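Local coordinates for protein putative phosphinothricin acetyltransferase YwnH (Bacillus subtilis, PDB 1VHS) that probably transfers an acetyl group from acetyl-CoA to phosphinothricin, inactivating the antibiotic and conferring resistance to it, at residues G62-Y74 / T82-R94. Residues are numbered along the deposited sequence; the frame is centred on the assembly and turned at random.
Sequences GNVAAWISFETFY and TAEVSIYIDEACR
W67, S69 and E71 of strand 64-72 pair antiparallel with Y88, S86 and E84 of strand 82-89, each by two backbone hydrogen bonds, and a seventh, D90 N to A65 O (2.9 Å), extends the register; the strand axes approach to 4.6 Å with their directions 150° apart. On the face carrying these hydrogen-bonded pairs, W67 and Y88 lie side by side. The Y88 ring is slid off the six-membered ring of W67, with planes at 23° and centroids 4.7 Å apart, so overlap is slight; Y88 CB adds a CH-pi contact 4.0 Å from the centroid of the five-membered ring. With CG between the backbone N and the carbonyl carbon (chi1 51°), the W67 indole comes toward strand 82-89, and Y88 CB and CD1 lie over one of its faces. Farther along, S69 OG donates to E71 OE2 (2.8 Å) on the carboxylate's anti side. That same oxygen accepts from water 1 and from W44 NE1, so three donors grip OE2. The other face is apolar: I68 CG2 touches V85 CG2 at 3.9 Å and I87 CG1 at 4.1 Å, while A66, I87 and I89 rest on L102 of helix 98-109. Along the edge toward strand 54-58, A65 and A66 both face A57, a classic beta bulge. This is the central beta hairpin of the GNAT fold, whose second strand ends in I87-I89, predicted to bind acetyl-CoA.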
loop_
_atom_site.group_PDB
_atom_site.type_symbol
_atom_site.label_atom_id
_atom_site.label_comp_id
_atom_site.label_asym_id
_atom_site.label_seq_id
_atom_site.Cartn_x
_atom_site.Cartn_y
_atom_site.Cartn_z
ATOM N N GLY A 62 11.384 17.652 -2.879
ATOM C CA GLY A 62 12.082 16.757 -1.974
ATOM C C GLY A 62 11.260 16.267 -0.795
ATOM O O GLY A 62 11.776 15.571 0.078
ATOM N N ASN A 63 9.982 16.627 -0.758
ATOM C CA ASN A 63 9.112 16.196 0.328
ATOM C C ASN A 63 8.459 14.863 -0.018
ATOM O O ASN A 63 8.021 14.652 -1.151
ATOM C CB ASN A 63 8.015 17.231 0.584
ATOM C CG ASN A 63 8.570 18.614 0.848
ATOM O OD1 ASN A 63 9.410 18.801 1.730
ATOM N ND2 ASN A 63 8.100 19.593 0.085
ATOM N N VAL A 64 8.401 13.966 0.962
ATOM C CA VAL A 64 7.782 12.659 0.761
ATOM C C VAL A 64 6.279 12.861 0.594
ATOM O O VAL A 64 5.607 13.317 1.518
ATOM C CB VAL A 64 8.037 11.734 1.964
ATOM C CG1 VAL A 64 7.339 10.396 1.749
ATOM C CG2 VAL A 64 9.534 11.528 2.151
ATOM N N ALA A 65 5.759 12.527 -0.585
ATOM C CA ALA A 65 4.339 12.690 -0.884
ATOM C C ALA A 65 3.540 11.386 -0.901
ATOM O O ALA A 65 2.311 11.413 -0.915
ATOM C CB ALA A 65 4.175 13.393 -2.223
ATOM N N ALA A 66 4.232 10.253 -0.909
ATOM C CA ALA A 66 3.555 8.959 -0.953
ATOM C C ALA A 66 4.553 7.846 -0.697
ATOM O O ALA A 66 5.758 8.079 -0.672
ATOM C CB ALA A 66 2.907 8.765 -2.328
ATOM N N TRP A 67 4.051 6.636 -0.481
ATOM C CA TRP A 67 4.929 5.502 -0.272
ATOM C C TRP A 67 4.322 4.198 -0.756
ATOM O O TRP A 67 3.103 4.081 -0.898
ATOM C CB TRP A 67 5.373 5.375 1.200
ATOM C CG TRP A 67 4.301 5.402 2.270
ATOM C CD1 TRP A 67 3.845 6.498 2.944
ATOM C CD2 TRP A 67 3.642 4.271 2.855
ATOM N NE1 TRP A 67 2.954 6.120 3.920
ATOM C CE2 TRP A 67 2.811 4.758 3.887
ATOM C CE3 TRP A 67 3.680 2.890 2.609
ATOM C CZ2 TRP A 67 2.023 3.915 4.678
ATOM C CZ3 TRP A 67 2.897 2.050 3.395
ATOM C CH2 TRP A 67 2.080 2.567 4.419
ATOM N N ILE A 68 5.197 3.241 -1.037
ATOM C CA ILE A 68 4.812 1.913 -1.512
ATOM C C ILE A 68 5.500 0.903 -0.608
ATOM O O ILE A 68 6.721 0.924 -0.451
ATOM C CB ILE A 68 5.299 1.652 -2.948
ATOM C CG1 ILE A 68 4.822 2.755 -3.891
ATOM C CG2 ILE A 68 4.775 0.304 -3.436
ATOM C CD1 ILE A 68 5.404 2.618 -5.292
ATOM N N SER A 69 4.715 0.014 -0.018
ATOM C CA SER A 69 5.256 -0.987 0.885
ATOM C C SER A 69 4.997 -2.391 0.367
ATOM O O SER A 69 3.879 -2.699 -0.044
ATOM C CB SER A 69 4.605 -0.834 2.270
ATOM O OG SER A 69 4.884 -1.944 3.109
ATOM N N PHE A 70 6.035 -3.227 0.357
ATOM C CA PHE A 70 5.877 -4.622 -0.041
ATOM C C PHE A 70 5.961 -5.383 1.278
ATOM O O PHE A 70 6.871 -5.158 2.074
ATOM C CB PHE A 70 6.989 -5.085 -0.979
ATOM C CG PHE A 70 6.881 -4.525 -2.365
ATOM C CD1 PHE A 70 7.527 -3.341 -2.706
ATOM C CD2 PHE A 70 6.100 -5.164 -3.321
ATOM C CE1 PHE A 70 7.393 -2.797 -3.986
ATOM C CE2 PHE A 70 5.957 -4.631 -4.606
ATOM C CZ PHE A 70 6.605 -3.445 -4.938
ATOM N N GLU A 71 5.002 -6.263 1.523
ATOM C CA GLU A 71 4.996 -7.013 2.772
ATOM C C GLU A 71 4.772 -8.488 2.531
ATOM O O GLU A 71 4.176 -8.879 1.528
ATOM C CB GLU A 71 3.919 -6.448 3.697
ATOM C CG GLU A 71 4.233 -5.033 4.172
ATOM C CD GLU A 71 3.046 -4.342 4.804
ATOM O OE1 GLU A 71 2.387 -4.959 5.668
ATOM O OE2 GLU A 71 2.779 -3.176 4.442
ATOM N N THR A 72 5.274 -9.310 3.448
ATOM C CA THR A 72 5.120 -10.755 3.335
ATOM C C THR A 72 3.661 -11.117 3.538
ATOM O O THR A 72 2.929 -10.410 4.237
ATOM C CB THR A 72 5.943 -11.492 4.406
ATOM O OG1 THR A 72 5.477 -11.114 5.707
ATOM C CG2 THR A 72 7.408 -11.144 4.280
ATOM N N PHE A 73 3.231 -12.211 2.921
ATOM C CA PHE A 73 1.854 -12.659 3.077
ATOM C C PHE A 73 1.792 -13.502 4.342
ATOM O O PHE A 73 0.964 -13.267 5.222
ATOM C CB PHE A 73 1.416 -13.502 1.877
ATOM C CG PHE A 73 0.076 -14.154 2.060
ATOM C CD1 PHE A 73 -1.078 -13.387 2.153
ATOM C CD2 PHE A 73 -0.025 -15.538 2.172
ATOM C CE1 PHE A 73 -2.322 -13.992 2.357
ATOM C CE2 PHE A 73 -1.259 -16.152 2.375
ATOM C CZ PHE A 73 -2.410 -15.377 2.469
ATOM N N TYR A 74 2.681 -14.486 4.419
ATOM C CA TYR A 74 2.756 -15.371 5.573
ATOM C C TYR A 74 4.207 -15.777 5.798
ATOM O O TYR A 74 4.896 -16.193 4.862
ATOM C CB TYR A 74 1.901 -16.620 5.346
ATOM C CG TYR A 74 1.705 -17.456 6.593
ATOM C CD1 TYR A 74 0.967 -16.969 7.671
ATOM C CD2 TYR A 74 2.270 -18.725 6.702
ATOM C CE1 TYR A 74 0.796 -17.726 8.829
ATOM C CE2 TYR A 74 2.106 -19.492 7.856
ATOM C CZ TYR A 74 1.368 -18.984 8.915
ATOM O OH TYR A 74 1.206 -19.731 10.060
ATOM N N THR A 82 5.023 -14.821 -2.683
ATOM C CA THR A 82 3.751 -14.115 -2.616
ATOM C C THR A 82 3.884 -12.939 -1.661
ATOM O O THR A 82 4.341 -13.089 -0.527
ATOM C CB THR A 82 2.623 -15.071 -2.149
ATOM O OG1 THR A 82 2.474 -16.123 -3.113
ATOM C CG2 THR A 82 1.304 -14.330 -2.019
ATOM N N ALA A 83 3.495 -11.760 -2.125
ATOM C CA ALA A 83 3.590 -10.570 -1.301
ATOM C C ALA A 83 2.401 -9.650 -1.450
ATOM O O ALA A 83 1.610 -9.767 -2.381
ATOM C CB ALA A 83 4.877 -9.802 -1.639
ATOM N N GLU A 84 2.288 -8.719 -0.514
ATOM C CA GLU A 84 1.225 -7.741 -0.542
ATOM C C GLU A 84 1.848 -6.406 -0.907
ATOM O O GLU A 84 2.994 -6.134 -0.550
ATOM C CB GLU A 84 0.569 -7.632 0.837
ATOM C CG GLU A 84 -0.188 -8.881 1.260
ATOM C CD GLU A 84 -0.252 -9.048 2.765
ATOM O OE1 GLU A 84 -0.521 -8.050 3.471
ATOM O OE2 GLU A 84 -0.043 -10.183 3.241
ATOM N N VAL A 85 1.115 -5.593 -1.654
ATOM C CA VAL A 85 1.600 -4.264 -1.989
ATOM C C VAL A 85 0.596 -3.271 -1.414
ATOM O O VAL A 85 -0.617 -3.425 -1.592
ATOM C CB VAL A 85 1.747 -4.043 -3.518
ATOM C CG1 VAL A 85 0.404 -4.222 -4.227
ATOM C CG2 VAL A 85 2.301 -2.637 -3.773
ATOM N N SER A 86 1.108 -2.278 -0.689
ATOM C CA SER A 86 0.278 -1.247 -0.080
ATOM C C SER A 86 0.768 0.110 -0.573
ATOM O O SER A 86 1.966 0.382 -0.568
ATOM C CB SER A 86 0.379 -1.318 1.451
ATOM O OG SER A 86 1.703 -1.079 1.885
ATOM N N ILE A 87 -0.158 0.953 -1.014
ATOM C CA ILE A 87 0.191 2.269 -1.513
ATOM C C ILE A 87 -0.625 3.358 -0.827
ATOM O O ILE A 87 -1.856 3.323 -0.841
ATOM C CB ILE A 87 -0.046 2.349 -3.037
ATOM C CG1 ILE A 87 0.791 1.277 -3.739
ATOM C CG2 ILE A 87 0.298 3.746 -3.556
ATOM C CD1 ILE A 87 0.561 1.179 -5.240
ATOM N N TYR A 88 0.066 4.317 -0.217
ATOM C CA TYR A 88 -0.597 5.430 0.453
ATOM C C TYR A 88 -0.108 6.738 -0.144
ATOM O O TYR A 88 1.088 6.918 -0.388
ATOM C CB TYR A 88 -0.324 5.416 1.959
ATOM C CG TYR A 88 -1.088 4.335 2.689
ATOM C CD1 TYR A 88 -0.651 3.013 2.672
ATOM C CD2 TYR A 88 -2.271 4.632 3.372
ATOM C CE1 TYR A 88 -1.372 2.006 3.320
ATOM C CE2 TYR A 88 -3.001 3.630 4.022
ATOM C CZ TYR A 88 -2.545 2.324 3.989
ATOM O OH TYR A 88 -3.260 1.329 4.618
ATOM N N ILE A 89 -1.045 7.645 -0.382
ATOM C CA ILE A 89 -0.736 8.941 -0.968
ATOM C C ILE A 89 -1.190 10.046 -0.022
ATOM O O ILE A 89 -2.259 9.952 0.583
ATOM C CB ILE A 89 -1.467 9.108 -2.313
ATOM C CG1 ILE A 89 -1.180 7.899 -3.206
ATOM C CG2 ILE A 89 -1.024 10.398 -2.996
ATOM C CD1 ILE A 89 -1.989 7.875 -4.490
ATOM N N ASP A 90 -0.374 11.085 0.116
ATOM C CA ASP A 90 -0.734 12.199 0.984
ATOM C C ASP A 90 -2.105 12.690 0.531
ATOM O O ASP A 90 -2.301 13.018 -0.640
ATOM C CB ASP A 90 0.305 13.321 0.871
ATOM C CG ASP A 90 0.023 14.481 1.811
ATOM O OD1 ASP A 90 0.924 15.325 2.000
ATOM O OD2 ASP A 90 -1.096 14.559 2.355
ATOM N N GLU A 91 -3.055 12.723 1.460
ATOM C CA GLU A 91 -4.411 13.154 1.143
ATOM C C GLU A 91 -4.434 14.453 0.344
ATOM O O GLU A 91 -5.338 14.676 -0.460
ATOM C CB GLU A 91 -5.226 13.328 2.428
ATOM C CG GLU A 91 -6.700 13.607 2.182
ATOM C CD GLU A 91 -7.386 12.483 1.427
ATOM O OE1 GLU A 91 -7.464 11.359 1.970
ATOM O OE2 GLU A 91 -7.845 12.721 0.289
ATOM N N ALA A 92 -3.433 15.300 0.561
ATOM C CA ALA A 92 -3.347 16.579 -0.137
ATOM C C ALA A 92 -2.966 16.422 -1.606
ATOM O O ALA A 92 -3.067 17.371 -2.385
ATOM C CB ALA A 92 -2.345 17.486 0.564
ATOM N N CYS A 93 -2.531 15.225 -1.986
ATOM C CA CYS A 93 -2.134 14.965 -3.365
ATOM C C CYS A 93 -3.186 14.155 -4.116
ATOM O O CYS A 93 -2.985 13.783 -5.274
ATOM C CB CYS A 93 -0.799 14.216 -3.395
ATOM S SG CYS A 93 0.570 15.083 -2.596
ATOM N N ARG A 94 -4.306 13.886 -3.455
ATOM C CA ARG A 94 -5.386 13.114 -4.061
ATOM C C ARG A 94 -5.930 13.800 -5.309
ATOM O O ARG A 94 -6.124 15.015 -5.327
ATOM C CB ARG A 94 -6.506 12.904 -3.049
HETATM O O HOH W 1 0.959 -1.138 4.895
HETATM O O HOH W 2 4.721 -14.074 2.084
#